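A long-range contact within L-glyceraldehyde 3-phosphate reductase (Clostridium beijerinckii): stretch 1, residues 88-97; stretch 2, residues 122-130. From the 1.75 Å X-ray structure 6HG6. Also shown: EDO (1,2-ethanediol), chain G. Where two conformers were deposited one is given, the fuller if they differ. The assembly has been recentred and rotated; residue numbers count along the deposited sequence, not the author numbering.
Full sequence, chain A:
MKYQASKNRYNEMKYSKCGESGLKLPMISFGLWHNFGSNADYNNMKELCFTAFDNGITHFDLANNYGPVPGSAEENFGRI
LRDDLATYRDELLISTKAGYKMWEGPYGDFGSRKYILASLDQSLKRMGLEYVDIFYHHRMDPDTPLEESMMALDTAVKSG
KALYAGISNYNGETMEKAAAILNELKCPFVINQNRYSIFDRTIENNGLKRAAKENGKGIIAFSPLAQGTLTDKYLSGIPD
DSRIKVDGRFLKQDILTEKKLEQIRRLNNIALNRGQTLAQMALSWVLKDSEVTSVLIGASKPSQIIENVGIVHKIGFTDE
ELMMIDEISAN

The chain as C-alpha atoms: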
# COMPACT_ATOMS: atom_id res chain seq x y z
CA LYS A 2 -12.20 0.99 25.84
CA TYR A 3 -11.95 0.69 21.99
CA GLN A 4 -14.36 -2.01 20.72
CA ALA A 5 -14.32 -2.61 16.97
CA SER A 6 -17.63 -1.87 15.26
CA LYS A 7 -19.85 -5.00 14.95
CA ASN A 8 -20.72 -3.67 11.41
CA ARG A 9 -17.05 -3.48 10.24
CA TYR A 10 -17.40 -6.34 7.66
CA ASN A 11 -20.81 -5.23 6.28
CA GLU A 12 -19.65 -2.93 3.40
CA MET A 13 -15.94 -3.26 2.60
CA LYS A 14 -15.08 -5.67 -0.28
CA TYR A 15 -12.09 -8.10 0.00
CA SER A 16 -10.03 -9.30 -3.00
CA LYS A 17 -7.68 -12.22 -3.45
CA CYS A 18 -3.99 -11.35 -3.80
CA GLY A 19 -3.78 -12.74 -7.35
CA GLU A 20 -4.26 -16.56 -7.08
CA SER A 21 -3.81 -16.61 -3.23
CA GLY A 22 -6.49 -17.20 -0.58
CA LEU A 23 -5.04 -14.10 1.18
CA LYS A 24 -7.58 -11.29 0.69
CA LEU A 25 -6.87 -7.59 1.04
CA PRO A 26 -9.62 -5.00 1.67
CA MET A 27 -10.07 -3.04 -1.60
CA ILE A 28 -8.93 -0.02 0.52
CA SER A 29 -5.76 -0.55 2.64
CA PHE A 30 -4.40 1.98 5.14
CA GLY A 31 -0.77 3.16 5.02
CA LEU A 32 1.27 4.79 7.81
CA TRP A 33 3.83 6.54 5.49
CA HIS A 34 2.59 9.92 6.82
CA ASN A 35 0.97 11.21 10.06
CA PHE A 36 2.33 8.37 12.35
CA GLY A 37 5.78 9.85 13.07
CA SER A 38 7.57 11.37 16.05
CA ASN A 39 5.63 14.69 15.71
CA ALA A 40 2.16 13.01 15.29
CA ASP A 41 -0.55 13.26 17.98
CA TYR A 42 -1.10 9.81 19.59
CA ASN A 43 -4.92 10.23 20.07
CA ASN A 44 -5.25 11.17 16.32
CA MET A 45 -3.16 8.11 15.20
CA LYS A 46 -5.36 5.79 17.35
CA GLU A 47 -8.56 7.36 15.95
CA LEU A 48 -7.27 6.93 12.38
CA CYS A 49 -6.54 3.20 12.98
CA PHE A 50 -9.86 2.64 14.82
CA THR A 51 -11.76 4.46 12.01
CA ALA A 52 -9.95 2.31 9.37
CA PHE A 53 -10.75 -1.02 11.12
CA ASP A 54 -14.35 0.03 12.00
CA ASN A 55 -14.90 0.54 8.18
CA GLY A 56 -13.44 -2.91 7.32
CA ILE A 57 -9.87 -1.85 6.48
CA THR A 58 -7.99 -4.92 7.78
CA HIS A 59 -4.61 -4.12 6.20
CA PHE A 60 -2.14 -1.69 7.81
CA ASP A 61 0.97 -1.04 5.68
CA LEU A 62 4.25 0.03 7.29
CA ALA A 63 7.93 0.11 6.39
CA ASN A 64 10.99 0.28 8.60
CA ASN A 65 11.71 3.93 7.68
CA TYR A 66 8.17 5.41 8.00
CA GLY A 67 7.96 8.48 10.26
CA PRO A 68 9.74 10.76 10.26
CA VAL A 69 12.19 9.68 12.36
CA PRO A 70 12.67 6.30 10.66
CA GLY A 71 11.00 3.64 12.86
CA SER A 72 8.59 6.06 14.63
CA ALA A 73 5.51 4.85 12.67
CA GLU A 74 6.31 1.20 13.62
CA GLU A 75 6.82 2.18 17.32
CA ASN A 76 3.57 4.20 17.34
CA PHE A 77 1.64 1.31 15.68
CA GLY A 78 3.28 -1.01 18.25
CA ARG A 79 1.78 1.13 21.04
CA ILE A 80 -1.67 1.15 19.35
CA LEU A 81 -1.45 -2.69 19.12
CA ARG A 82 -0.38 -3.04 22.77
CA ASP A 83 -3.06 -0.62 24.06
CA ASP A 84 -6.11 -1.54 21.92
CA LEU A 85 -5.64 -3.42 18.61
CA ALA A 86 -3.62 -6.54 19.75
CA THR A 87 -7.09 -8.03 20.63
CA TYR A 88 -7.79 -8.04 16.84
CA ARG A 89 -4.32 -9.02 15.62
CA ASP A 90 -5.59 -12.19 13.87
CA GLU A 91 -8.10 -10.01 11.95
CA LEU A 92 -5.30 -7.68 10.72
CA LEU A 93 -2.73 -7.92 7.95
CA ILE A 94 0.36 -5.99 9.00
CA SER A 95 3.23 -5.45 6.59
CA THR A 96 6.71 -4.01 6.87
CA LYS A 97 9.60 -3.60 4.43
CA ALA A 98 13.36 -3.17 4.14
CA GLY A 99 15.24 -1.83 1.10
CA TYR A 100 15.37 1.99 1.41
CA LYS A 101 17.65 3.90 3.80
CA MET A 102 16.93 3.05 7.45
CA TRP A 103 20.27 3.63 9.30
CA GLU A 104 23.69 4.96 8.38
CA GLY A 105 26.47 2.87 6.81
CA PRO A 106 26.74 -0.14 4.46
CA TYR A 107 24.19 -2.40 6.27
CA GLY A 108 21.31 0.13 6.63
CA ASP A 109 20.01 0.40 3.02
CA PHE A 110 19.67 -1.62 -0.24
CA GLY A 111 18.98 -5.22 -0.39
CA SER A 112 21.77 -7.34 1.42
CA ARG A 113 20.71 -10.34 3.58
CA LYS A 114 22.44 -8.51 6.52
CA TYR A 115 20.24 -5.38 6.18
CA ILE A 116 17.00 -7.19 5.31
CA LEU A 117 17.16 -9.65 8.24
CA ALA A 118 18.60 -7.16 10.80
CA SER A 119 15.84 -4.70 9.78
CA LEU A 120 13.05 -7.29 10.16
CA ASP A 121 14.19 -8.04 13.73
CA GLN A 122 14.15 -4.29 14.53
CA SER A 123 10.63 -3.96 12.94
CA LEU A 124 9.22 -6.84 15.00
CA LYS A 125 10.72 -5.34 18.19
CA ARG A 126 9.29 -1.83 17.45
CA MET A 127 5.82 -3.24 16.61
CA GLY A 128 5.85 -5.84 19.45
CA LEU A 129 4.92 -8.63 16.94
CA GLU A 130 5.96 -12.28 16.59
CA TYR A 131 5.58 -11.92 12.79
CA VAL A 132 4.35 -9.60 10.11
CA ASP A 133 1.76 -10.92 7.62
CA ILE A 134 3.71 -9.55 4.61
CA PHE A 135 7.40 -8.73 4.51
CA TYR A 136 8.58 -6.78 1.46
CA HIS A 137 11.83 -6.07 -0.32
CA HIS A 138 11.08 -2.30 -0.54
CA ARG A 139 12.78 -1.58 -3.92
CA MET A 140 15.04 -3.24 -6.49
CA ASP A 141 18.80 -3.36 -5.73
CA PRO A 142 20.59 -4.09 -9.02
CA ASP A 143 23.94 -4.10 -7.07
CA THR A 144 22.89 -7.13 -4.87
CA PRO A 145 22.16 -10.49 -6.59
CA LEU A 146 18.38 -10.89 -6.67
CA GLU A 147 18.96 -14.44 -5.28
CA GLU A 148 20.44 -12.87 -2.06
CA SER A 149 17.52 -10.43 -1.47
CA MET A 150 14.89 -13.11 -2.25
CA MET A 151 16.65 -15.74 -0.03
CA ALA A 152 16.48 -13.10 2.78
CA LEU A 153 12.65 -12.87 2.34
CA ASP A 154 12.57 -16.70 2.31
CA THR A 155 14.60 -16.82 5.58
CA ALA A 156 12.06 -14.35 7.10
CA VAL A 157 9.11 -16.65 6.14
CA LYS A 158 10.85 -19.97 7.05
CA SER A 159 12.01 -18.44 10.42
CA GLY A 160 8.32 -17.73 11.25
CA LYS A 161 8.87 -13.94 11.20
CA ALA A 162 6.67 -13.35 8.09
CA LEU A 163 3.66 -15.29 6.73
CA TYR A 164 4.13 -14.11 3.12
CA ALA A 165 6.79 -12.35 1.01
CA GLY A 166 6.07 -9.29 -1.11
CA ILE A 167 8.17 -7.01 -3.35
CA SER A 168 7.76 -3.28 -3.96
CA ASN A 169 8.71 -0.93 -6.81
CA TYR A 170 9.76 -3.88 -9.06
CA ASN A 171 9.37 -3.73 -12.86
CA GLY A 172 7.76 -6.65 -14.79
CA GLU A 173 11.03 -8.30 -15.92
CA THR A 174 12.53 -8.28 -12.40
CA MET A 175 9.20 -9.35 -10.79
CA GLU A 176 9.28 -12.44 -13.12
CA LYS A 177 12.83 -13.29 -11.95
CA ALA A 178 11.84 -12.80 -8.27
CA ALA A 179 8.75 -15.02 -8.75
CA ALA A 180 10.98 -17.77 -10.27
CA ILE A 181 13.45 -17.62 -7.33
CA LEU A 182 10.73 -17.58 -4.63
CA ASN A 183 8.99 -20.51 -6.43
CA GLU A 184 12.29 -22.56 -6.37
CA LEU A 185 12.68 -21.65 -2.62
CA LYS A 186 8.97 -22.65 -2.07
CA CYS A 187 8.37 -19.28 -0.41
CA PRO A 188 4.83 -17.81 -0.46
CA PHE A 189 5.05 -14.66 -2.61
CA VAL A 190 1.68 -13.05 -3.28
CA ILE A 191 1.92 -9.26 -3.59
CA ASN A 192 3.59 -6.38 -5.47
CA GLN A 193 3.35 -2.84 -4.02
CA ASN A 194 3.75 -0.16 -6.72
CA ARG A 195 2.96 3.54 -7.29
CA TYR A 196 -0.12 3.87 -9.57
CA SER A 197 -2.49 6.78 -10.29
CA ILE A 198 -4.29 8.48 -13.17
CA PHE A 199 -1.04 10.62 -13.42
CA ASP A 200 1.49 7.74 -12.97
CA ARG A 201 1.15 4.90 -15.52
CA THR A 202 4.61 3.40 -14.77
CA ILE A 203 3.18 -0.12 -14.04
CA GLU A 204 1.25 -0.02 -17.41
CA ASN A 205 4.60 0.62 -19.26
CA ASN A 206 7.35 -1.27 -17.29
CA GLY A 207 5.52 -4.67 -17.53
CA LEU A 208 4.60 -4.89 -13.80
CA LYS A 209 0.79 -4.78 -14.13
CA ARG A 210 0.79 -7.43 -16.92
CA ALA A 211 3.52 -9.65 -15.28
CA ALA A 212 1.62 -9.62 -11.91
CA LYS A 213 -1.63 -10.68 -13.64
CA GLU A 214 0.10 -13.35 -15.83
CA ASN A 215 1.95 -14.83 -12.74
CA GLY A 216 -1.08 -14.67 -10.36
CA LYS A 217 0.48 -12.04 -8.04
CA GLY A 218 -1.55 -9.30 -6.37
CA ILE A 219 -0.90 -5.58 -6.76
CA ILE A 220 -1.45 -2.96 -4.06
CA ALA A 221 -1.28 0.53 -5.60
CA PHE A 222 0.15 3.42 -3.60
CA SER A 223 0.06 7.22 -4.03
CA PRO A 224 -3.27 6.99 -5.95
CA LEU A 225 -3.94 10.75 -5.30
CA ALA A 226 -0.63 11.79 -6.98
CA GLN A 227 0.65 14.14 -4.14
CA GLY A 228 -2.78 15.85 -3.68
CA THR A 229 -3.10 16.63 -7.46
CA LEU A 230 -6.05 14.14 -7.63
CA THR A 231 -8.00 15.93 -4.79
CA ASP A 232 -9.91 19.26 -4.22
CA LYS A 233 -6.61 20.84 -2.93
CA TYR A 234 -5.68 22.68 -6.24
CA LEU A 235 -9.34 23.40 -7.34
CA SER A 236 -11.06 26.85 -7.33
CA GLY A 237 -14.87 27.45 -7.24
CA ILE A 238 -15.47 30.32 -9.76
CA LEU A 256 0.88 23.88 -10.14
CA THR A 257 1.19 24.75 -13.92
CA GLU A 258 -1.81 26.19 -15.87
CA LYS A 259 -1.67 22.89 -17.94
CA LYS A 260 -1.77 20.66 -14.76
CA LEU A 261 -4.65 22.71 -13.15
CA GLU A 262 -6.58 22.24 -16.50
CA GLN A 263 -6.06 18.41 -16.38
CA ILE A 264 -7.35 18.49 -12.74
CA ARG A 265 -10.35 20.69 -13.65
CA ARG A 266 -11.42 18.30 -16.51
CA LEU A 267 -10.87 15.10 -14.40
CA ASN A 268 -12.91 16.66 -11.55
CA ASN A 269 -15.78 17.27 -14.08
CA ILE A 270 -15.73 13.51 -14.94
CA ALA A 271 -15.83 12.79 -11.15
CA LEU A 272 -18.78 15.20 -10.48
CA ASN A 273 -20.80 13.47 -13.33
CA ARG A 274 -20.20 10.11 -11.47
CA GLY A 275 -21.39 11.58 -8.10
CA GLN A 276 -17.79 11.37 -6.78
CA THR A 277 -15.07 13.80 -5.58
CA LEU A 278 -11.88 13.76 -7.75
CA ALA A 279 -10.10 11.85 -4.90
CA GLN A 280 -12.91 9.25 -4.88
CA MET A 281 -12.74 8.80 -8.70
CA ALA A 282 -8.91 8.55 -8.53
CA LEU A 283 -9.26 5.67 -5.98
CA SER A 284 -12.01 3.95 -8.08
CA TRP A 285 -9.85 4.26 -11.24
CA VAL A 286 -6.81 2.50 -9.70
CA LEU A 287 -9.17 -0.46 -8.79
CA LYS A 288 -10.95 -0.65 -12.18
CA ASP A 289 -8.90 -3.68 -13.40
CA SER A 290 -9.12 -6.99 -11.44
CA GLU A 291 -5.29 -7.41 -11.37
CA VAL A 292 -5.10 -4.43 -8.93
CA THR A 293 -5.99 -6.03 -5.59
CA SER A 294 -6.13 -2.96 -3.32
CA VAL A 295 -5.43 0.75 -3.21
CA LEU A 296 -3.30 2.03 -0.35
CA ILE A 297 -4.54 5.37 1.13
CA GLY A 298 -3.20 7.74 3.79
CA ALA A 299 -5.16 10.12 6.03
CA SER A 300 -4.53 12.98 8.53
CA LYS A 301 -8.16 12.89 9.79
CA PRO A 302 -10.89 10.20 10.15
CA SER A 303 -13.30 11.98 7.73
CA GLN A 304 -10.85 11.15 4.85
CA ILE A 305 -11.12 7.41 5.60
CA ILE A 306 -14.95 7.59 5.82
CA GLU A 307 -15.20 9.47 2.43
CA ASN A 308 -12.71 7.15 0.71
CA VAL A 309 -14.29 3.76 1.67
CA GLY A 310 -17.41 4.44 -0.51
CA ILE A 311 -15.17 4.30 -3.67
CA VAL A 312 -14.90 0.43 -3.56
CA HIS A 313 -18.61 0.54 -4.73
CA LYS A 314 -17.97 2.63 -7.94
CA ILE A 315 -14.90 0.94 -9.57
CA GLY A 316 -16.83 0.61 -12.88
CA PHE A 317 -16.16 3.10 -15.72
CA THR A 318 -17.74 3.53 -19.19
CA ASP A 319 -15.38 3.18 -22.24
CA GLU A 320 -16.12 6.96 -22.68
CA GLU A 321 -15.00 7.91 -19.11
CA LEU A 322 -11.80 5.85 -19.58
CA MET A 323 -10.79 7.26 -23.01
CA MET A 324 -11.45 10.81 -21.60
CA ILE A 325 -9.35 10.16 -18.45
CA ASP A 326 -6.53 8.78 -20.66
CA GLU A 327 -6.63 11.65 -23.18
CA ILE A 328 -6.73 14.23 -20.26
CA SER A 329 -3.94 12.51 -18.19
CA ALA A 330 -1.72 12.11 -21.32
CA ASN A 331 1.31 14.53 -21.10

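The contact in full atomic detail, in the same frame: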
# COMPACT_ATOMS: atom_id res chain seq x y z
N TYR A 88 -7.32 -7.77 18.22
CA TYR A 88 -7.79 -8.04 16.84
C TYR A 88 -6.65 -8.45 15.94
O TYR A 88 -6.82 -8.39 14.71
CB TYR A 88 -8.47 -6.78 16.30
CG TYR A 88 -9.63 -6.34 17.15
CD1 TYR A 88 -10.84 -7.01 17.10
CD2 TYR A 88 -9.53 -5.24 18.00
CE1 TYR A 88 -11.92 -6.60 17.88
CE2 TYR A 88 -10.60 -4.83 18.78
CZ TYR A 88 -11.80 -5.50 18.73
OH TYR A 88 -12.87 -5.08 19.49
N ARG A 89 -5.50 -8.82 16.49
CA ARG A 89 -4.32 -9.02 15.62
C ARG A 89 -4.58 -10.09 14.55
O ARG A 89 -4.06 -9.93 13.41
CB ARG A 89 -3.06 -9.31 16.43
CG ARG A 89 -1.78 -9.24 15.62
CD ARG A 89 -1.41 -10.59 15.10
NE ARG A 89 -0.23 -10.47 14.23
CZ ARG A 89 -0.25 -10.12 12.94
NH1 ARG A 89 -1.38 -9.80 12.33
NH2 ARG A 89 0.87 -10.07 12.25
N ASP A 90 -5.37 -11.11 14.87
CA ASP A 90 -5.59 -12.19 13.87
C ASP A 90 -6.60 -11.76 12.80
O ASP A 90 -6.85 -12.52 11.88
CB ASP A 90 -5.93 -13.48 14.59
CG ASP A 90 -4.76 -14.07 15.35
OD1 ASP A 90 -3.62 -13.62 15.14
OD2 ASP A 90 -5.01 -14.98 16.17
N GLU A 91 -7.22 -10.61 12.96
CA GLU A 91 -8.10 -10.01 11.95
C GLU A 91 -7.32 -8.98 11.14
O GLU A 91 -7.97 -8.36 10.27
CB GLU A 91 -9.29 -9.38 12.64
CG GLU A 91 -10.31 -10.39 13.09
CD GLU A 91 -11.41 -9.78 13.93
OE1 GLU A 91 -12.19 -9.00 13.39
OE2 GLU A 91 -11.42 -10.08 15.14
N LEU A 92 -6.04 -8.75 11.42
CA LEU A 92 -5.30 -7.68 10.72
C LEU A 92 -4.22 -8.28 9.84
O LEU A 92 -3.64 -9.28 10.20
CB LEU A 92 -4.66 -6.73 11.72
CG LEU A 92 -5.63 -6.00 12.63
CD1 LEU A 92 -4.87 -5.14 13.63
CD2 LEU A 92 -6.61 -5.16 11.84
N LEU A 93 -3.94 -7.64 8.73
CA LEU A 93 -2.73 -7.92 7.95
C LEU A 93 -1.80 -6.73 8.16
O LEU A 93 -2.18 -5.56 7.85
CB LEU A 93 -2.94 -8.08 6.45
CG LEU A 93 -3.79 -9.23 6.02
CD1 LEU A 93 -3.84 -9.25 4.49
CD2 LEU A 93 -3.32 -10.53 6.62
N ILE A 94 -0.65 -7.01 8.73
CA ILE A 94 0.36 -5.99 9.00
C ILE A 94 1.57 -6.28 8.13
O ILE A 94 2.05 -7.42 8.10
CB ILE A 94 0.71 -6.00 10.49
CG1 ILE A 94 -0.54 -5.79 11.35
CG2 ILE A 94 1.79 -4.96 10.73
CD1 ILE A 94 -0.34 -6.14 12.81
N SER A 95 2.03 -5.28 7.42
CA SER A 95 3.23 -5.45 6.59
C SER A 95 4.37 -4.60 7.16
O SER A 95 4.14 -3.57 7.84
CB SER A 95 2.99 -5.05 5.18
OG SER A 95 2.64 -3.66 5.15
N THR A 96 5.59 -4.97 6.79
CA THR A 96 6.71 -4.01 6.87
C THR A 96 7.65 -4.34 5.71
O THR A 96 7.36 -5.26 4.91
CB THR A 96 7.39 -3.97 8.24
OG1 THR A 96 8.16 -2.76 8.21
CG2 THR A 96 8.23 -5.20 8.51
N LYS A 97 8.71 -3.56 5.58
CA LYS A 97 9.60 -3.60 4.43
C LYS A 97 11.00 -3.18 4.87
O LYS A 97 11.15 -2.50 5.88
CB LYS A 97 9.13 -2.62 3.33
CG LYS A 97 7.62 -2.49 3.18
CD LYS A 97 7.25 -1.68 1.93
CE LYS A 97 5.76 -1.48 1.75
NZ LYS A 97 5.27 -0.48 2.72
N GLN A 122 14.44 -5.62 13.93
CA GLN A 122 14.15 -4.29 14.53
C GLN A 122 12.66 -3.98 14.39
O GLN A 122 12.08 -3.50 15.39
CB GLN A 122 14.91 -3.15 13.86
CG GLN A 122 16.41 -3.13 14.07
CD GLN A 122 17.03 -1.90 13.42
OE1 GLN A 122 16.35 -0.98 12.90
NE2 GLN A 122 18.36 -1.82 13.52
N SER A 123 12.07 -4.24 13.20
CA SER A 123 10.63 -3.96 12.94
C SER A 123 9.74 -4.74 13.90
O SER A 123 8.80 -4.17 14.47
CB SER A 123 10.25 -4.27 11.54
OG SER A 123 10.84 -3.32 10.67
N LEU A 124 10.05 -6.01 14.10
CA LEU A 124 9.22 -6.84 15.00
C LEU A 124 9.33 -6.33 16.42
O LEU A 124 8.29 -6.34 17.15
CB LEU A 124 9.66 -8.30 14.88
CG LEU A 124 9.42 -8.94 13.52
CD1 LEU A 124 10.02 -10.36 13.51
CD2 LEU A 124 7.92 -8.98 13.20
N LYS A 125 10.50 -5.84 16.81
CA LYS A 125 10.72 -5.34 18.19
C LYS A 125 9.93 -4.03 18.36
O LYS A 125 9.24 -3.89 19.35
CB LYS A 125 12.21 -5.19 18.47
CG LYS A 125 12.53 -4.70 19.88
CD LYS A 125 14.01 -4.61 20.13
CE LYS A 125 14.34 -3.76 21.35
NZ LYS A 125 14.01 -4.48 22.59
N ARG A 126 10.01 -3.14 17.39
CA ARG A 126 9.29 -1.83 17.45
C ARG A 126 7.77 -2.05 17.46
O ARG A 126 7.07 -1.40 18.22
CB ARG A 126 9.69 -0.96 16.27
CG ARG A 126 11.03 -0.26 16.48
CD ARG A 126 11.32 0.82 15.45
NE ARG A 126 11.39 0.23 14.15
CZ ARG A 126 12.51 -0.12 13.52
NH1 ARG A 126 13.69 0.11 14.06
NH2 ARG A 126 12.43 -0.73 12.35
N MET A 127 7.29 -3.01 16.69
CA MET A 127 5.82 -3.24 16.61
C MET A 127 5.33 -4.20 17.70
O MET A 127 4.10 -4.30 17.89
CB MET A 127 5.41 -3.75 15.23
CG MET A 127 5.60 -2.66 14.18
SD MET A 127 4.81 -3.07 12.62
CE MET A 127 6.05 -4.12 11.87
N GLY A 128 6.23 -4.87 18.41
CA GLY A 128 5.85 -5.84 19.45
C GLY A 128 5.17 -7.06 18.85
O GLY A 128 4.27 -7.59 19.50
N LEU A 129 5.57 -7.50 17.65
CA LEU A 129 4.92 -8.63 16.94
C LEU A 129 5.86 -9.83 16.91
O LEU A 129 7.12 -9.66 16.92
CB LEU A 129 4.60 -8.25 15.49
CG LEU A 129 3.50 -7.20 15.27
CD1 LEU A 129 3.44 -6.78 13.82
CD2 LEU A 129 2.18 -7.70 15.80
N GLU A 130 5.25 -11.00 16.82
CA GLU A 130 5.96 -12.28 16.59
C GLU A 130 6.28 -12.40 15.10
O GLU A 130 7.32 -12.96 14.74
CB GLU A 130 5.09 -13.44 17.08
CG GLU A 130 5.88 -14.70 17.33
CD GLU A 130 6.89 -14.66 18.47
OE1 GLU A 130 6.66 -13.86 19.43
OE2 GLU A 130 7.92 -15.40 18.37
C1 EDO G . 1.35 -10.41 18.96
O1 EDO G . 2.15 -11.04 17.97
C2 EDO G . 0.34 -9.48 18.41
O2 EDO G . 0.11 -8.33 19.22
O HOH W 1 2.21 -11.54 15.88
O HOH W 2 12.07 -4.00 8.33

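Strand 93-97 and helix 122-127 run at 137° to each other in their N-to-C directions, closer to antiparallel than to perpendicular, and their axes approach to 9.8 Å. No hydrogen bond joins the two stretches directly; they pack through side chains and bury 258 Å² in total. Before the strand, a 3-10 segment carries the backbone bonds E91 N to Y88 O (2.9 Å) and L92 N to R89 O (3.0 Å). The helix ends at M127, whose N still bonds to S123 O (2.9 Å). G128 then leaves helical geometry with positive phi (67°), a conformation that favours glycine, and L129 N turns back to L124 O (3.0 Å).

Strand alternation sets the pattern of contact: the CA-to-CB bonds of I94 and T96 point toward the helical stretch, while those of S95 and K97 point away. I94 CG2 lies 4.0 Å from M127 SD and 3.9 Å from L129 CD1, so one methyl group packs against both residues. The M127 side chain reaches across to the strand, and its CE lies 3.9 Å from T96 CB. Farther along, T96 OG1 and S123 OG stand 3.7 Å apart, too far for a good hydrogen bond. Water 2 links this end instead, donating to S123 OG (2.7 Å) and to K97 O (3.0 Å).

L129, just beyond the helix, is the residue most covered by the opposite stretch. Its CD2 lies 4.0 Å from R89 NE, a van der Waals contact, and R89 NE donates to water 1 (3.1 Å). An ethanediol, probably from the crystallisation liquor, lies beside this pair: its C2 is 3.5 Å from R89 CG and 3.7 Å from L129 CD2. E130 N is 3.2 Å from water 1 and 3.3 Å from EDO O1 (a weak hydrogen bond); water 1 and EDO O1 lie only 2.1 Å apart, so the two are best read as alternative partners of E130 N rather than simultaneous ones.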